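PDB 2OZV: hypothetical protein Atu0636 from Agrobacterium tumefaciens, which is of unknown function but probably acts as an S-adenosylmethionine-dependent O-methyltransferase. Local coordinates for residues W152-S157 with G183-G188; Q165-S170 with L206-K211. All blocks are in the same frame, centred on the assembly; numbering follows the deposited sequence. Where two conformers were deposited one is given.

Contact 1 (W152-S157 with G183-G188)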
loop_
_atom_site.group_PDB
_atom_site.type_symbol
_atom_site.label_atom_id
_atom_site.label_comp_id
_atom_site.label_asym_id
_atom_site.label_seq_id
_atom_site.Cartn_x
_atom_site.Cartn_y
_atom_site.Cartn_z
ATOM N N TRP B 152 6.498 -18.865 -3.309
ATOM C CA TRP B 152 5.241 -19.082 -4.016
ATOM C C TRP B 152 5.131 -18.252 -5.297
ATOM O O TRP B 152 4.670 -18.762 -6.312
ATOM C CB TRP B 152 4.059 -18.780 -3.107
ATOM C CG TRP B 152 3.795 -19.788 -2.058
ATOM C CD1 TRP B 152 4.700 -20.483 -1.319
ATOM C CD2 TRP B 152 2.504 -20.185 -1.601
ATOM N NE1 TRP B 152 4.046 -21.314 -0.422
ATOM C CE2 TRP B 152 2.694 -21.140 -0.584
ATOM C CE3 TRP B 152 1.203 -19.839 -1.978
ATOM C CZ2 TRP B 152 1.624 -21.745 0.082
ATOM C CZ3 TRP B 152 0.141 -20.429 -1.311
ATOM C CH2 TRP B 152 0.360 -21.367 -0.289
ATOM N N ILE B 153 5.567 -16.987 -5.247
ATOM C CA ILE B 153 5.535 -16.141 -6.445
ATOM C C ILE B 153 6.607 -16.556 -7.476
ATOM O O ILE B 153 6.354 -16.488 -8.681
ATOM C CB ILE B 153 5.556 -14.625 -6.076
ATOM C CG1 ILE B 153 4.209 -14.290 -5.399
ATOM C CG2 ILE B 153 5.698 -13.745 -7.327
ATOM C CD1 ILE B 153 4.144 -12.947 -4.636
ATOM N N ARG B 154 7.768 -17.034 -7.026
ATOM C CA ARG B 154 8.719 -17.659 -7.943
ATOM C C ARG B 154 8.050 -18.820 -8.702
ATOM O O ARG B 154 8.136 -18.893 -9.919
ATOM C CB ARG B 154 9.955 -18.173 -7.194
ATOM C CG ARG B 154 11.069 -18.709 -8.085
ATOM C CD ARG B 154 12.202 -19.299 -7.229
ATOM N NE ARG B 154 11.686 -20.437 -6.474
ATOM C CZ ARG B 154 11.704 -20.560 -5.148
ATOM N NH1 ARG B 154 12.265 -19.624 -4.391
ATOM N NH2 ARG B 154 11.165 -21.644 -4.578
ATOM N N THR B 155 7.375 -19.710 -7.974
ATOM C CA THR B 155 6.643 -20.819 -8.619
ATOM C C THR B 155 5.534 -20.289 -9.540
ATOM O O THR B 155 5.391 -20.763 -10.667
ATOM C CB THR B 155 6.115 -21.798 -7.564
ATOM O OG1 THR B 155 7.241 -22.429 -6.929
ATOM C CG2 THR B 155 5.165 -22.870 -8.210
ATOM N N ALA B 156 4.762 -19.303 -9.074
ATOM C CA ALA B 156 3.653 -18.757 -9.881
ATOM C C ALA B 156 4.178 -18.278 -11.230
ATOM O O ALA B 156 3.561 -18.540 -12.266
ATOM C CB ALA B 156 2.899 -17.596 -9.143
ATOM N N SER B 157 5.303 -17.573 -11.212
ATOM C CA SER B 157 5.926 -17.109 -12.441
ATOM C C SER B 157 6.348 -18.287 -13.324
ATOM O O SER B 157 6.075 -18.279 -14.522
ATOM C CB SER B 157 7.119 -16.194 -12.130
ATOM O OG SER B 157 7.734 -15.755 -13.334
ATOM N N GLY B 183 9.138 -8.677 -7.967
ATOM C CA GLY B 183 10.308 -8.139 -8.693
ATOM C C GLY B 183 10.845 -8.944 -9.877
ATOM O O GLY B 183 11.153 -10.128 -9.748
ATOM N N SER B 184 10.943 -8.290 -11.035
ATOM C CA SER B 184 11.443 -8.897 -12.281
ATOM C C SER B 184 10.674 -10.140 -12.747
ATOM O O SER B 184 11.130 -10.870 -13.637
ATOM C CB SER B 184 12.945 -9.197 -12.198
ATOM O OG SER B 184 13.164 -10.542 -11.827
ATOM N N ARG B 185 9.517 -10.393 -12.156
ATOM C CA ARG B 185 8.688 -11.522 -12.627
ATOM C C ARG B 185 7.316 -11.059 -13.092
ATOM O O ARG B 185 6.844 -11.448 -14.168
ATOM C CB ARG B 185 8.460 -12.545 -11.503
ATOM C CG ARG B 185 9.704 -13.253 -11.042
ATOM C CD ARG B 185 9.477 -13.826 -9.641
ATOM N NE ARG B 185 10.686 -14.493 -9.169
ATOM C CZ ARG B 185 11.048 -14.607 -7.891
ATOM N NH1 ARG B 185 12.181 -15.246 -7.598
ATOM N NH2 ARG B 185 10.284 -14.090 -6.914
ATOM N N PHE B 186 6.688 -10.237 -12.243
ATOM C CA PHE B 186 5.356 -9.715 -12.443
ATOM C C PHE B 186 5.384 -8.211 -12.294
ATOM O O PHE B 186 6.104 -7.682 -11.426
ATOM C CB PHE B 186 4.408 -10.249 -11.380
ATOM C CG PHE B 186 4.106 -11.700 -11.527
ATOM C CD1 PHE B 186 3.181 -12.127 -12.474
ATOM C CD2 PHE B 186 4.757 -12.649 -10.717
ATOM C CE1 PHE B 186 2.883 -13.502 -12.613
ATOM C CE2 PHE B 186 4.469 -14.012 -10.842
ATOM C CZ PHE B 186 3.537 -14.446 -11.784
ATOM N N GLY B 187 4.609 -7.534 -13.137
ATOM C CA GLY B 187 4.470 -6.069 -13.046
ATOM C C GLY B 187 3.029 -5.661 -13.259
ATOM O O GLY B 187 2.122 -6.498 -13.198
ATOM N N GLY B 188 2.799 -4.366 -13.468
ATOM C CA GLY B 188 1.431 -3.860 -13.487
ATOM C C GLY B 188 0.618 -4.231 -12.249
ATOM O O GLY B 188 -0.588 -4.483 -12.350
#
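F186 pushes the far end of its ring against the helical turn I153-S157, and R185, the residue before it, lays its side chain along the same helix. The ring meets the helix by its rim: CZ lies 3.6 Å from the backbone N of S157, with the carbonyl carbon of A156 and I153 O also near the ring plane. S157 N is already engaged by I153 O in the helix, so the contact with the phenyl ring is packing alone. Two aliphatic groups complete the grip, CG2 of I153 at 3.7 Å from F186 CD2, approaching obliquely, and the methyl of A156, whose CB is 4.2 Å from F186 CZ. The S157 side chain sits at the junction of the two neighbours, its CB 3.7 Å from F186 CE2 and its OG 3.8 Å from R185 CB. R185 runs extended from CG to NE beside R154. CB of R154 lies over one face of the R185 guanidinium, toward its rim and 3.7 Å from R185 NH1. The two guanidinium planes stand nearly perpendicular, at 88°, and R154 NE stays 5.3 Å from R185 NH1, so the like charges do not touch.

Helix 148-159 and strand 186-195 belong to the Rossmann-like alpha/beta fold of class I methyltransferases, in which helices cover a central sheet. Here the aromatic fills the angle between helix and sheet, since F186 also touches A209 and K211 on the adjacent strand 204-211 and L166 on 164-170 beyond it, while I153 and A156 reach M121.

Both arginines have acidic partners from helix 148-159: R185 NH1 forms a salt bridge with E150, and R154 NH1 with D151 one turn earlier. R185 NH2 also donates to the carbonyl of A181, tying the extended side chain back to helix 175-182.

Contact 2 (Q165-S170 with L206-K211)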
loop_
_atom_site.group_PDB
_atom_site.type_symbol
_atom_site.label_atom_id
_atom_site.label_comp_id
_atom_site.label_asym_id
_atom_site.label_seq_id
_atom_site.Cartn_x
_atom_site.Cartn_y
_atom_site.Cartn_z
ATOM N N GLN B 165 -1.884 -13.993 -15.411
ATOM C CA GLN B 165 -2.209 -13.143 -14.282
ATOM C C GLN B 165 -2.009 -13.845 -12.953
ATOM O O GLN B 165 -2.554 -14.949 -12.718
ATOM C CB GLN B 165 -3.655 -12.671 -14.379
ATOM C CG GLN B 165 -4.084 -11.781 -13.200
ATOM C CD GLN B 165 -5.531 -11.353 -13.322
ATOM O OE1 GLN B 165 -6.004 -11.007 -14.427
ATOM N NE2 GLN B 165 -6.252 -11.399 -12.208
ATOM N N LEU B 166 -1.239 -13.200 -12.074
ATOM C CA LEU B 166 -1.135 -13.583 -10.678
ATOM C C LEU B 166 -2.264 -12.875 -9.895
ATOM O O LEU B 166 -2.481 -11.656 -10.069
ATOM C CB LEU B 166 0.219 -13.128 -10.118
ATOM C CG LEU B 166 0.370 -13.254 -8.592
ATOM C CD1 LEU B 166 0.402 -14.721 -8.135
ATOM C CD2 LEU B 166 1.665 -12.520 -8.181
ATOM N N SER B 167 -2.995 -13.628 -9.076
ATOM C CA SER B 167 -3.979 -13.043 -8.158
ATOM C C SER B 167 -3.721 -13.529 -6.746
ATOM O O SER B 167 -3.469 -14.724 -6.517
ATOM C CB SER B 167 -5.430 -13.422 -8.520
ATOM O OG SER B 167 -5.730 -12.993 -9.844
ATOM N N LEU B 168 -3.798 -12.610 -5.780
ATOM C CA LEU B 168 -3.607 -13.018 -4.409
ATOM C C LEU B 168 -4.393 -12.182 -3.419
ATOM O O LEU B 168 -4.814 -11.049 -3.709
ATOM C CB LEU B 168 -2.120 -13.014 -4.060
ATOM C CG LEU B 168 -1.369 -11.718 -3.925
ATOM C CD1 LEU B 168 -1.581 -11.066 -2.526
ATOM C CD2 LEU B 168 0.152 -11.957 -4.166
ATOM N N ILE B 169 -4.612 -12.769 -2.248
ATOM C CA ILE B 169 -5.171 -12.024 -1.119
ATOM C C ILE B 169 -4.235 -12.221 0.064
ATOM O O ILE B 169 -3.671 -13.318 0.274
ATOM C CB ILE B 169 -6.645 -12.421 -0.811
ATOM C CG1 ILE B 169 -7.250 -11.473 0.244
ATOM C CG2 ILE B 169 -6.741 -13.914 -0.441
ATOM C CD1 ILE B 169 -8.736 -11.656 0.475
ATOM N N SER B 170 -4.078 -11.168 0.880
ATOM C CA SER B 170 -3.180 -11.223 2.025
ATOM C C SER B 170 -3.605 -10.172 3.044
ATOM O O SER B 170 -4.566 -9.419 2.796
ATOM C CB SER B 170 -1.733 -10.965 1.589
ATOM O OG SER B 170 -1.552 -9.605 1.217
ATOM N N LEU B 206 -6.036 -7.237 -1.793
ATOM C CA LEU B 206 -6.023 -8.020 -3.046
ATOM C C LEU B 206 -4.896 -7.463 -3.911
ATOM O O LEU B 206 -4.708 -6.217 -3.989
ATOM C CB LEU B 206 -7.343 -7.834 -3.815
ATOM C CG LEU B 206 -8.606 -8.278 -3.069
ATOM C CD1 LEU B 206 -9.879 -7.966 -3.871
ATOM C CD2 LEU B 206 -8.513 -9.772 -2.738
ATOM N N VAL B 207 -4.150 -8.352 -4.575
ATOM C CA VAL B 207 -3.127 -7.908 -5.493
ATOM C C VAL B 207 -3.260 -8.722 -6.774
ATOM O O VAL B 207 -3.415 -9.966 -6.699
ATOM C CB VAL B 207 -1.715 -8.090 -4.923
ATOM C CG1 VAL B 207 -0.678 -7.585 -5.959
ATOM C CG2 VAL B 207 -1.561 -7.349 -3.578
ATOM N N THR B 208 -3.255 -8.044 -7.921
ATOM C CA THR B 208 -3.165 -8.761 -9.218
ATOM C C THR B 208 -1.966 -8.212 -9.992
ATOM O O THR B 208 -1.561 -7.062 -9.781
ATOM C CB THR B 208 -4.430 -8.648 -10.108
ATOM O OG1 THR B 208 -4.629 -7.294 -10.526
ATOM C CG2 THR B 208 -5.686 -9.225 -9.401
ATOM N N ALA B 209 -1.356 -9.037 -10.839
ATOM C CA ALA B 209 -0.154 -8.614 -11.560
ATOM C C ALA B 209 -0.057 -9.469 -12.819
ATOM O O ALA B 209 -0.699 -10.534 -12.904
ATOM C CB ALA B 209 1.091 -8.744 -10.658
ATOM N N ILE B 210 0.708 -8.980 -13.778
ATOM C CA ILE B 210 0.790 -9.584 -15.096
ATOM C C ILE B 210 2.238 -10.025 -15.311
ATOM O O ILE B 210 3.164 -9.214 -15.168
ATOM C CB ILE B 210 0.338 -8.573 -16.171
ATOM C CG1 ILE B 210 -1.157 -8.249 -15.980
ATOM C CG2 ILE B 210 0.587 -9.119 -17.588
ATOM C CD1 ILE B 210 -2.086 -9.458 -16.116
ATOM N N LYS B 211 2.436 -11.305 -15.636
ATOM C CA LYS B 211 3.785 -11.803 -15.914
ATOM C C LYS B 211 4.427 -11.031 -17.054
ATOM O O LYS B 211 3.861 -10.911 -18.148
ATOM C CB LYS B 211 3.777 -13.310 -16.219
ATOM C CG LYS B 211 5.197 -13.891 -16.389
ATOM C CD LYS B 211 5.131 -15.383 -16.731
ATOM C CE LYS B 211 6.530 -15.979 -16.853
ATOM N NZ LYS B 211 6.476 -17.437 -17.196
#
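Strands 165-170 and 206-211 pair antiparallel inside the central sheet, where 204-211, the reversed seventh strand, is inserted between the fifth and sixth in the order 3-2-1-4-5-7-6 characteristic of class I methyltransferases, here extended by 218-224. Strand 164-170 has parallel 116-121 on its other edge. Two hydrogen-bonded pairs, with four bonds in all, alternate with three non-hydrogen-bonded ones. L166 and A209 bond each way, L166 N to A209 O at 2.8 Å, as do L168 and V207, L168 N to V207 O also at 2.8 Å. CA-H...O contacts add to the ladder, with T208 CA 3.1 Å from L166 O.

On the face carrying L166, L168, V207 and A209, the L168 and V207 side chains run side by side. L168 CG, placed between the backbone N and the carbonyl carbon (chi1 71°), packs 3.8 Å from V207 CB. The other face is covered in part by helix 24-30. There L206 reaches across with CD2 to lie 3.7 Å from I169 CG1. The extended Q165 side chain crosses T208, Q165 NE2 being 3.6 Å from T208 CG2. This NE2 bonds to the carbonyl of L31 and donates to S167 OG at 2.9 Å, 18° out of the amide plane.

How the contacts relate
The centres of contacts 1 and 2 lie about 9 Å apart and the two share one sheet, in which strand 186-195 adjoins strand 204-211. Their segments alternate along the chain, 152-157, 165-170, 183-188, 206-211: helix 148-159 leads into strand 164-170, and helix 175-182 into strand 186-195, whose successor 204-211 inserts between strands 164-170 and 186-195 in the sheet. The contacts also touch directly. K211 NZ probably bonds to S157 O at 2.8 Å, and I210 N probably to G187 O at 2.9 Å. Contact 2 thus forms the sheet's antiparallel junction, and contact 1 packs a covering helix against the neighbouring strand, joining the helical layer to this end of the probable methyltransferase core.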